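Local coordinates for protein yxeP (Bacillus subtilis, PDB 1YSJ), which probably removes the acetyl group from N-acetylcysteine as a dinuclear metal-dependent hydrolase of the M20 peptidase family, releasing cysteine in the breakdown of S-(2-succino)cysteine, at residues A[70-73]-A[79-82]; A[136-141]-A[149-154]; A[228-233]-A[269-274]; A[286-291]-A[309-314]. The protein carries 1 engineered substitution. All blocks are in the same frame, centred on the assembly; numbering follows the deposited sequence. Where two conformers were deposited one is given.

Interaction 1: A[70-73]-A[79-82]; sequences LDVP and VIAE
Leu70 and Ile80 are joined first through their backbones. Leu70 N donates to Ile80 O over 2.7 Å, in a bond bent to 144° at the hydrogen. A water continues the link: it donates to Leu70 O at 2.6 Å and accepts from Ile80 N at 3.0 Å, so the N-H and the C=O of Ile80 both have partners. Strand 68-69 is an outermost strand, within this chain, of the large mixed sheet of the catalytic domain, and its antiparallel pairing with strand 79-84 gives way here: Glu82 pairs by backbone with Glu68, Leu70 N still bonds Ile80 O directly, and at Leu70 O the water replaces the next direct bond. The apolar contacts follow the same path. Leu70 lays CD2 on Ile80 CG2 at 3.7 Å, and Val72 brings CG2 to Ile80 CG1 at 3.7 Å, a branch that stands beside its own backbone N because CG1 is the one anti to it (chi1 -169°). Glu82 meets Leu70 mainly through its aliphatic part: Leu70 CD1 rests on Glu82 CB at 3.8 Å, and CD2 packs 3.5 Å from OE1. Salt bridges hold that carboxylate, OE1 to Arg150 and OE2 to Lys84.

Interaction 2: A[136-141]-A[149-154]; sequences MLLNQR and VRFIFQ
Leu138 sends its CD1 methyl toward the rim of the Phe151 ring, meeting CZ at 3.9 Å close to the ring plane. The pair illustrates how a helix is seated on the sheet of an alpha/beta domain: Leu138 belongs to helix 124-139, Phe151 to strand 148-154, and the two elements follow each other in the chain across a short connection, with strand 148-154 lying inside the large mixed sheet. The contact is small, 94 Å² in all, and wholly apolar. In Leu138, CG lies anti to the carbonyl carbon (chi1 -78°), which carries the isobutyl group off the helix toward the strand and lets one methyl serve two partners, since CD1 also approaches Val149 CG2 at 4.2 Å.

Val149 and Phe151, two residues apart, put their side chains on the same side of the strand. Each is buried. The helix covers Phe151 further back as well, through Ile131, Thr134 and Ala135, while Leu138 is also packed against Ala393, Ala396 and Val397 of helix 384-402. Leu138 therefore fills the place where two helices and the sheet converge. In the backbone, Leu138 O accepts from Arg141 N at 3.0 Å. The ring itself is lined from within its own strand: Val149 CG1 stands 3.6 Å above one face, displaced toward the rim.

Interaction 3: A[228-233]-A[269-274]; sequences AAAGQI and DQAEME
Ala230 and Ala271 meet methyl to methyl, CB to CB at 3.9 Å, where the backbones of helix 228-233 and strand 270-274 come nearest, with the CA atoms of Ala230 and Ala271 6.5 Å apart. Such an approach is consistent with the small size of the two side chains between them. The axes of the two short segments pass at 8.8 Å, running nearly the same way at 22°.

The remaining packing belongs to selenomethionine Met273. Its CG sits between the backbone N and the carbonyl carbon (chi1 68°), and a bend at chi3 (75°) turns the terminal methyl back along the helix. CE thereby reaches Ala230 CB at 3.7 Å, while SE lies against Ile233 CG2 at 4.0 Å. Two helix residues one turn apart are thus bridged by the end of a single flexible chain.

Met273 CE also lies beside Ala230 O, at 3.6 Å, a van der Waals contact. All four residues are buried. Beyond them, Ile233 also touches Ile210 of the adjoining strand 197-211 and Ile299 of helix 282-302; Gln232 on the same helix packs on Ser235 of the second subunit. Helices laid on one face of a four-stranded antiparallel sheet, near a subunit contact, are typical of the alpha/beta dimerization domain of M20 peptidases.

Interaction 4: A[286-291]-A[309-314]; sequences QAVPEH and FKWFPY
Trp311 presents one face of its indole to Pro289, whose CB stands 3.7 Å from the centroid of the six-membered ring and only 14° off its normal, a well-formed CH-pi contact. CG of the same proline stands nearly over the middle of that ring, 4.1 Å from both CE2 and CZ2, so much of the pyrrolidine ring is spread over the indole. Phe309, two residues earlier on the strand, receives Pro289 O over a face, 3.8 Å from CE2, and its CE2 is 4.1 Å from Pro289 CB. Both aromatic side chains have CG anti to the backbone N (chi1 -177° in Trp311), which stands them up from the strand side by side as a surface for the proline. Val288 CG2 adds a looser approach to Trp311 CH2 at 4.4 Å. Replacing Trp311 by an alanine would probably leave the Pro289 ring without the aromatic face it lies on and open a gap between helix and strand. The helix is kinked around Pro289, whose nitrogen has no hydrogen to give. The two short segments run almost antiparallel, at 160°. Helix 282-302 packs here on strand 306-320, an outermost strand of the four-stranded sheet within this chain, while Val277 of strand 270-278 touches both Val288 and Trp311.

The four contacts follow one another along the chain without overlap and divide between two sheets. Interactions 1 and 2, with centres 12 Å apart, share the large mixed sheet, where strands 79-84 and 148-154 are neighbours and their backbones pair directly. Interactions 3 and 4, with centres 17 Å apart, both pack helices on the four-stranded antiparallel sheet, and strand 270-278 is followed, after a short turn, by helix 282-302. Between the pairs the centres lie 36 to 52 Å apart, although the nearest atoms of interactions 2 and 4 are about 10 Å from each other. This division reflects the two-domain M20 plan, a metal-binding catalytic domain and a smaller one that meets the second subunit.

Interaction 1: A[70-73]-A[79-82]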
# COMPACT_ATOMS: atom_id res chain seq x y z
N LEU A 70 -45.04 -10.97 15.42
CA LEU A 70 -44.40 -12.22 15.82
C LEU A 70 -43.28 -11.98 16.82
O LEU A 70 -42.53 -11.00 16.73
CB LEU A 70 -43.88 -12.98 14.59
CG LEU A 70 -44.81 -14.01 13.93
CD1 LEU A 70 -46.30 -13.73 14.13
CD2 LEU A 70 -44.49 -14.17 12.45
N ASP A 71 -43.18 -12.88 17.79
CA ASP A 71 -42.18 -12.78 18.84
C ASP A 71 -40.90 -13.47 18.38
O ASP A 71 -40.85 -14.70 18.26
CB ASP A 71 -42.71 -13.42 20.13
CG ASP A 71 -41.92 -13.01 21.36
OD1 ASP A 71 -41.68 -13.89 22.22
OD2 ASP A 71 -41.55 -11.82 21.47
N VAL A 72 -39.89 -12.67 18.09
CA VAL A 72 -38.60 -13.17 17.62
C VAL A 72 -37.50 -12.53 18.46
O VAL A 72 -36.89 -11.54 18.05
CB VAL A 72 -38.37 -12.87 16.10
CG1 VAL A 72 -37.15 -13.63 15.57
CG2 VAL A 72 -39.60 -13.24 15.28
N PRO A 73 -37.25 -13.09 19.66
CA PRO A 73 -36.34 -12.46 20.64
C PRO A 73 -34.90 -12.32 20.14
O PRO A 73 -34.21 -11.38 20.52
CB PRO A 73 -36.40 -13.41 21.84
CG PRO A 73 -37.63 -14.24 21.64
CD PRO A 73 -37.79 -14.36 20.17
N VAL A 79 -38.59 -6.08 12.84
CA VAL A 79 -39.95 -6.44 13.23
C VAL A 79 -40.49 -7.47 12.27
O VAL A 79 -40.36 -7.33 11.05
CB VAL A 79 -40.89 -5.19 13.26
CG1 VAL A 79 -42.29 -5.56 13.73
CG2 VAL A 79 -40.31 -4.10 14.15
N ILE A 80 -41.08 -8.53 12.82
CA ILE A 80 -41.76 -9.55 12.03
C ILE A 80 -43.24 -9.51 12.38
O ILE A 80 -43.62 -9.66 13.54
CB ILE A 80 -41.18 -10.97 12.28
CG1 ILE A 80 -39.64 -10.97 12.30
CG2 ILE A 80 -41.75 -11.97 11.26
CD1 ILE A 80 -38.94 -10.52 11.00
N ALA A 81 -44.06 -9.28 11.37
CA ALA A 81 -45.51 -9.23 11.54
C ALA A 81 -46.17 -10.25 10.62
O ALA A 81 -45.53 -10.79 9.72
CB ALA A 81 -46.02 -7.81 11.25
N GLU A 82 -47.45 -10.52 10.86
CA GLU A 82 -48.16 -11.56 10.13
C GLU A 82 -49.64 -11.22 9.99
O GLU A 82 -50.29 -10.81 10.95
CB GLU A 82 -47.97 -12.91 10.84
CG GLU A 82 -48.58 -14.11 10.13
CD GLU A 82 -48.06 -15.44 10.67
OE1 GLU A 82 -46.89 -15.79 10.40
OE2 GLU A 82 -48.84 -16.16 11.35
O HOH W 1 -40.96 -9.10 15.77

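Interaction 2: A[136-141]-A[149-154]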
# COMPACT_ATOMS: atom_id res chain seq x y z
N MSE A 136 -51.37 -2.54 6.36
CA MSE A 136 -52.62 -1.87 6.74
C MSE A 136 -53.75 -2.11 5.75
O MSE A 136 -54.89 -2.33 6.16
CB MSE A 136 -52.38 -0.37 6.94
CG MSE A 136 -51.61 -0.06 8.21
SE MSE A 136 -51.18 1.82 8.45
CE MSE A 136 -50.16 1.69 10.12
N LEU A 137 -53.44 -2.09 4.45
CA LEU A 137 -54.42 -2.36 3.40
C LEU A 137 -54.86 -3.83 3.41
O LEU A 137 -56.03 -4.13 3.20
CB LEU A 137 -53.87 -2.02 2.02
CG LEU A 137 -53.49 -0.58 1.65
CD1 LEU A 137 -52.83 -0.57 0.28
CD2 LEU A 137 -54.69 0.37 1.67
N LEU A 138 -53.91 -4.73 3.65
CA LEU A 138 -54.19 -6.16 3.65
C LEU A 138 -54.94 -6.58 4.90
O LEU A 138 -55.68 -7.57 4.89
CB LEU A 138 -52.91 -6.98 3.47
CG LEU A 138 -52.35 -7.07 2.05
CD1 LEU A 138 -51.00 -7.80 2.05
CD2 LEU A 138 -53.32 -7.75 1.11
N ASN A 139 -54.73 -5.82 5.98
CA ASN A 139 -55.46 -6.00 7.24
C ASN A 139 -56.98 -5.87 7.08
O ASN A 139 -57.74 -6.46 7.85
CB ASN A 139 -54.93 -5.00 8.28
CG ASN A 139 -55.55 -5.19 9.65
OD1 ASN A 139 -55.58 -6.30 10.18
ND2 ASN A 139 -56.04 -4.10 10.24
N GLN A 140 -57.41 -5.10 6.08
CA GLN A 140 -58.83 -4.91 5.80
C GLN A 140 -59.29 -5.76 4.62
O GLN A 140 -60.39 -5.57 4.11
CB GLN A 140 -59.14 -3.43 5.53
CG GLN A 140 -58.59 -2.43 6.56
CD GLN A 140 -59.21 -2.56 7.95
OE1 GLN A 140 -58.51 -2.51 8.95
NE2 GLN A 140 -60.53 -2.71 8.00
N ARG A 141 -58.44 -6.70 4.20
CA ARG A 141 -58.70 -7.54 3.02
C ARG A 141 -58.40 -9.02 3.27
O ARG A 141 -58.06 -9.76 2.33
CB ARG A 141 -57.89 -7.03 1.82
CG ARG A 141 -58.37 -5.70 1.23
CD ARG A 141 -57.50 -5.29 0.05
NE ARG A 141 -57.70 -6.15 -1.12
CZ ARG A 141 -56.94 -6.13 -2.21
NH1 ARG A 141 -55.91 -5.29 -2.30
NH2 ARG A 141 -57.20 -6.95 -3.22
N VAL A 149 -49.59 -13.72 4.88
CA VAL A 149 -48.49 -12.83 4.53
C VAL A 149 -47.67 -12.51 5.77
O VAL A 149 -48.19 -11.96 6.76
CB VAL A 149 -48.96 -11.53 3.84
CG1 VAL A 149 -47.75 -10.70 3.40
CG2 VAL A 149 -49.84 -11.84 2.63
N ARG A 150 -46.40 -12.86 5.72
CA ARG A 150 -45.46 -12.51 6.77
C ARG A 150 -44.68 -11.25 6.34
O ARG A 150 -44.15 -11.19 5.23
CB ARG A 150 -44.52 -13.68 7.03
CG ARG A 150 -43.85 -13.66 8.39
CD ARG A 150 -43.21 -15.00 8.68
NE ARG A 150 -44.20 -16.01 9.04
CZ ARG A 150 -43.95 -17.31 9.14
NH1 ARG A 150 -42.73 -17.79 8.89
NH2 ARG A 150 -44.93 -18.15 9.48
N PHE A 151 -44.65 -10.25 7.21
CA PHE A 151 -43.93 -9.01 6.92
C PHE A 151 -42.59 -8.98 7.66
O PHE A 151 -42.52 -9.22 8.86
CB PHE A 151 -44.77 -7.78 7.28
CG PHE A 151 -46.03 -7.67 6.47
CD1 PHE A 151 -47.19 -8.34 6.86
CD2 PHE A 151 -46.05 -6.91 5.30
CE1 PHE A 151 -48.35 -8.24 6.11
CE2 PHE A 151 -47.21 -6.81 4.54
CZ PHE A 151 -48.36 -7.48 4.95
N ILE A 152 -41.54 -8.69 6.90
CA ILE A 152 -40.18 -8.69 7.40
C ILE A 152 -39.61 -7.27 7.32
O ILE A 152 -39.40 -6.73 6.24
CB ILE A 152 -39.29 -9.68 6.59
CG1 ILE A 152 -39.83 -11.11 6.72
CG2 ILE A 152 -37.82 -9.61 7.04
CD1 ILE A 152 -39.26 -12.08 5.71
N PHE A 153 -39.39 -6.68 8.49
CA PHE A 153 -38.72 -5.39 8.57
C PHE A 153 -37.30 -5.65 9.05
O PHE A 153 -37.03 -5.83 10.23
CB PHE A 153 -39.51 -4.42 9.47
CG PHE A 153 -40.89 -4.10 8.94
CD1 PHE A 153 -41.99 -4.88 9.31
CD2 PHE A 153 -41.08 -3.04 8.06
CE1 PHE A 153 -43.26 -4.60 8.82
CE2 PHE A 153 -42.35 -2.75 7.56
CZ PHE A 153 -43.44 -3.53 7.94
N GLN A 154 -36.40 -5.69 8.08
CA GLN A 154 -35.07 -6.25 8.25
C GLN A 154 -34.02 -5.20 8.61
O GLN A 154 -33.89 -4.19 7.92
CB GLN A 154 -34.67 -6.98 6.96
CG GLN A 154 -33.24 -7.50 6.95
CD GLN A 154 -32.67 -7.62 5.56
OE1 GLN A 154 -33.23 -8.31 4.70
NE2 GLN A 154 -31.53 -6.97 5.34

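Interaction 3: A[228-233]-A[269-274]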
# COMPACT_ATOMS: atom_id res chain seq x y z
N ALA A 228 6.96 -6.01 -9.31
CA ALA A 228 6.82 -6.27 -10.74
C ALA A 228 5.75 -7.33 -11.01
O ALA A 228 4.96 -7.20 -11.94
CB ALA A 228 8.16 -6.68 -11.35
N ALA A 229 5.75 -8.37 -10.18
CA ALA A 229 4.70 -9.39 -10.21
C ALA A 229 3.33 -8.76 -9.94
O ALA A 229 2.38 -8.97 -10.69
CB ALA A 229 5.00 -10.49 -9.20
N ALA A 230 3.24 -7.96 -8.87
CA ALA A 230 1.99 -7.29 -8.51
C ALA A 230 1.46 -6.39 -9.63
O ALA A 230 0.25 -6.36 -9.88
CB ALA A 230 2.16 -6.51 -7.21
N GLY A 231 2.36 -5.69 -10.31
CA GLY A 231 1.99 -4.79 -11.41
C GLY A 231 1.35 -5.48 -12.61
O GLY A 231 0.41 -4.95 -13.20
N GLN A 232 1.87 -6.65 -12.96
CA GLN A 232 1.38 -7.43 -14.09
C GLN A 232 0.05 -8.10 -13.76
O GLN A 232 -0.82 -8.24 -14.62
CB GLN A 232 2.39 -8.50 -14.50
CG GLN A 232 3.75 -7.98 -14.94
CD GLN A 232 3.93 -8.05 -16.44
OE1 GLN A 232 3.16 -7.47 -17.20
NE2 GLN A 232 4.97 -8.76 -16.87
N ILE A 233 -0.09 -8.51 -12.50
CA ILE A 233 -1.31 -9.15 -12.01
C ILE A 233 -2.48 -8.17 -11.98
O ILE A 233 -3.61 -8.53 -12.29
CB ILE A 233 -1.08 -9.82 -10.63
CG1 ILE A 233 -0.16 -11.03 -10.77
CG2 ILE A 233 -2.41 -10.25 -10.00
CD1 ILE A 233 0.48 -11.50 -9.49
N ASP A 269 9.51 -7.44 0.84
CA ASP A 269 9.39 -8.89 0.73
C ASP A 269 8.04 -9.28 0.13
O ASP A 269 7.94 -10.25 -0.63
CB ASP A 269 9.57 -9.55 2.10
CG ASP A 269 11.02 -9.58 2.57
OD1 ASP A 269 11.36 -10.46 3.39
OD2 ASP A 269 11.83 -8.73 2.13
N GLN A 270 7.01 -8.50 0.46
CA GLN A 270 5.64 -8.81 0.05
C GLN A 270 4.97 -7.70 -0.75
O GLN A 270 5.37 -6.53 -0.68
CB GLN A 270 4.77 -9.10 1.28
CG GLN A 270 5.00 -10.45 1.93
CD GLN A 270 3.97 -10.77 3.00
OE1 GLN A 270 2.91 -10.15 3.06
NE2 GLN A 270 4.28 -11.75 3.84
N ALA A 271 3.95 -8.09 -1.51
CA ALA A 271 2.99 -7.16 -2.08
C ALA A 271 1.60 -7.75 -1.90
O ALA A 271 1.37 -8.92 -2.23
CB ALA A 271 3.29 -6.92 -3.55
N GLU A 272 0.68 -6.97 -1.34
CA GLU A 272 -0.70 -7.42 -1.18
C GLU A 272 -1.70 -6.55 -1.93
O GLU A 272 -1.49 -5.35 -2.11
CB GLU A 272 -1.09 -7.57 0.30
CG GLU A 272 -1.16 -6.27 1.10
CD GLU A 272 -1.62 -6.48 2.54
OE1 GLU A 272 -1.74 -7.65 2.99
OE2 GLU A 272 -1.87 -5.47 3.24
N MSE A 273 -2.77 -7.19 -2.39
CA MSE A 273 -3.88 -6.48 -3.02
C MSE A 273 -5.21 -7.12 -2.65
O MSE A 273 -5.29 -8.32 -2.39
CB MSE A 273 -3.70 -6.40 -4.54
CG MSE A 273 -3.81 -7.72 -5.28
SE MSE A 273 -3.29 -7.54 -7.16
CE MSE A 273 -1.38 -7.44 -6.91
N GLU A 274 -6.26 -6.30 -2.61
CA GLU A 274 -7.60 -6.81 -2.39
C GLU A 274 -8.64 -6.04 -3.19
O GLU A 274 -8.36 -4.95 -3.70
CB GLU A 274 -7.95 -6.88 -0.89
CG GLU A 274 -8.17 -5.55 -0.17
CD GLU A 274 -8.68 -5.72 1.26
OE1 GLU A 274 -8.35 -4.88 2.12
OE2 GLU A 274 -9.42 -6.70 1.53

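Interaction 4: A[286-291]-A[309-314]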
# COMPACT_ATOMS: atom_id res chain seq x y z
N GLN A 286 -18.60 -18.87 -9.85
CA GLN A 286 -17.88 -20.07 -9.43
C GLN A 286 -16.63 -20.31 -10.28
O GLN A 286 -15.73 -21.06 -9.86
CB GLN A 286 -18.79 -21.30 -9.47
CG GLN A 286 -20.01 -21.23 -8.54
CD GLN A 286 -19.63 -21.12 -7.07
OE1 GLN A 286 -18.94 -21.98 -6.52
NE2 GLN A 286 -20.09 -20.05 -6.42
N ALA A 287 -16.56 -19.69 -11.45
CA ALA A 287 -15.44 -19.87 -12.38
C ALA A 287 -14.36 -18.79 -12.32
O ALA A 287 -13.20 -19.05 -12.64
CB ALA A 287 -15.95 -20.05 -13.81
N VAL A 288 -14.74 -17.57 -11.92
CA VAL A 288 -13.79 -16.45 -11.88
C VAL A 288 -12.68 -16.55 -10.82
O VAL A 288 -11.54 -16.20 -11.12
CB VAL A 288 -14.48 -15.05 -11.84
CG1 VAL A 288 -15.08 -14.72 -13.19
CG2 VAL A 288 -15.52 -14.96 -10.73
N PRO A 289 -12.99 -17.03 -9.59
CA PRO A 289 -11.90 -17.14 -8.60
C PRO A 289 -10.75 -18.04 -9.06
O PRO A 289 -9.59 -17.70 -8.85
CB PRO A 289 -12.59 -17.71 -7.35
CG PRO A 289 -13.88 -18.27 -7.83
CD PRO A 289 -14.28 -17.44 -9.01
N GLU A 290 -11.09 -19.18 -9.67
CA GLU A 290 -10.08 -20.10 -10.20
C GLU A 290 -9.30 -19.48 -11.36
O GLU A 290 -8.10 -19.70 -11.49
CB GLU A 290 -10.72 -21.42 -10.63
CG GLU A 290 -10.99 -22.40 -9.48
CD GLU A 290 -9.74 -23.15 -9.01
OE1 GLU A 290 -8.64 -22.94 -9.58
OE2 GLU A 290 -9.86 -23.95 -8.06
N HIS A 291 -10.00 -18.72 -12.20
CA HIS A 291 -9.36 -18.02 -13.32
C HIS A 291 -8.41 -16.93 -12.81
O HIS A 291 -7.34 -16.72 -13.37
CB HIS A 291 -10.40 -17.45 -14.27
CG HIS A 291 -9.86 -17.12 -15.63
ND1 HIS A 291 -9.80 -18.04 -16.66
CD2 HIS A 291 -9.34 -15.97 -16.13
CE1 HIS A 291 -9.27 -17.47 -17.73
NE2 HIS A 291 -8.99 -16.22 -17.43
N PHE A 309 -3.86 -16.74 -2.85
CA PHE A 309 -5.17 -16.23 -3.25
C PHE A 309 -6.21 -16.60 -2.21
O PHE A 309 -6.37 -17.78 -1.88
CB PHE A 309 -5.57 -16.76 -4.63
CG PHE A 309 -6.84 -16.17 -5.17
CD1 PHE A 309 -6.80 -15.01 -5.95
CD2 PHE A 309 -8.07 -16.76 -4.92
CE1 PHE A 309 -7.97 -14.45 -6.45
CE2 PHE A 309 -9.25 -16.21 -5.42
CZ PHE A 309 -9.20 -15.05 -6.19
N LYS A 310 -6.91 -15.60 -1.69
CA LYS A 310 -7.97 -15.82 -0.72
C LYS A 310 -9.30 -15.28 -1.24
O LYS A 310 -9.36 -14.20 -1.83
CB LYS A 310 -7.62 -15.18 0.63
CG LYS A 310 -6.54 -15.91 1.40
CD LYS A 310 -6.51 -15.45 2.85
CE LYS A 310 -5.36 -16.10 3.61
NZ LYS A 310 -5.42 -15.80 5.07
N TRP A 311 -10.37 -16.04 -1.00
CA TRP A 311 -11.69 -15.73 -1.52
C TRP A 311 -12.70 -15.66 -0.38
O TRP A 311 -12.81 -16.60 0.42
CB TRP A 311 -12.10 -16.80 -2.54
CG TRP A 311 -13.41 -16.58 -3.23
CD1 TRP A 311 -14.60 -17.20 -2.94
CD2 TRP A 311 -13.67 -15.72 -4.35
NE1 TRP A 311 -15.58 -16.77 -3.80
CE2 TRP A 311 -15.04 -15.86 -4.68
CE3 TRP A 311 -12.88 -14.84 -5.10
CZ2 TRP A 311 -15.64 -15.16 -5.73
CZ3 TRP A 311 -13.47 -14.14 -6.15
CH2 TRP A 311 -14.84 -14.30 -6.45
N PHE A 312 -13.42 -14.55 -0.29
CA PHE A 312 -14.40 -14.34 0.79
C PHE A 312 -15.77 -13.95 0.25
O PHE A 312 -16.01 -12.78 -0.06
CB PHE A 312 -13.90 -13.28 1.79
CG PHE A 312 -12.50 -13.50 2.26
CD1 PHE A 312 -11.43 -12.84 1.65
CD2 PHE A 312 -12.23 -14.35 3.33
CE1 PHE A 312 -10.13 -13.03 2.08
CE2 PHE A 312 -10.93 -14.54 3.78
CZ PHE A 312 -9.88 -13.88 3.15
N PRO A 313 -16.68 -14.94 0.14
CA PRO A 313 -18.04 -14.68 -0.34
C PRO A 313 -18.80 -13.68 0.54
O PRO A 313 -18.76 -13.76 1.77
CB PRO A 313 -18.71 -16.06 -0.28
CG PRO A 313 -17.57 -17.03 -0.33
CD PRO A 313 -16.48 -16.36 0.45
N TYR A 314 -19.47 -12.74 -0.12
CA TYR A 314 -20.19 -11.67 0.55
C TYR A 314 -21.68 -11.77 0.20
O TYR A 314 -22.51 -11.99 1.09
CB TYR A 314 -19.58 -10.32 0.13
CG TYR A 314 -20.12 -9.08 0.82
CD1 TYR A 314 -19.83 -8.82 2.16
CD2 TYR A 314 -20.88 -8.15 0.11
CE1 TYR A 314 -20.31 -7.67 2.79
CE2 TYR A 314 -21.36 -7.00 0.73
CZ TYR A 314 -21.07 -6.76 2.06
OH TYR A 314 -21.56 -5.62 2.65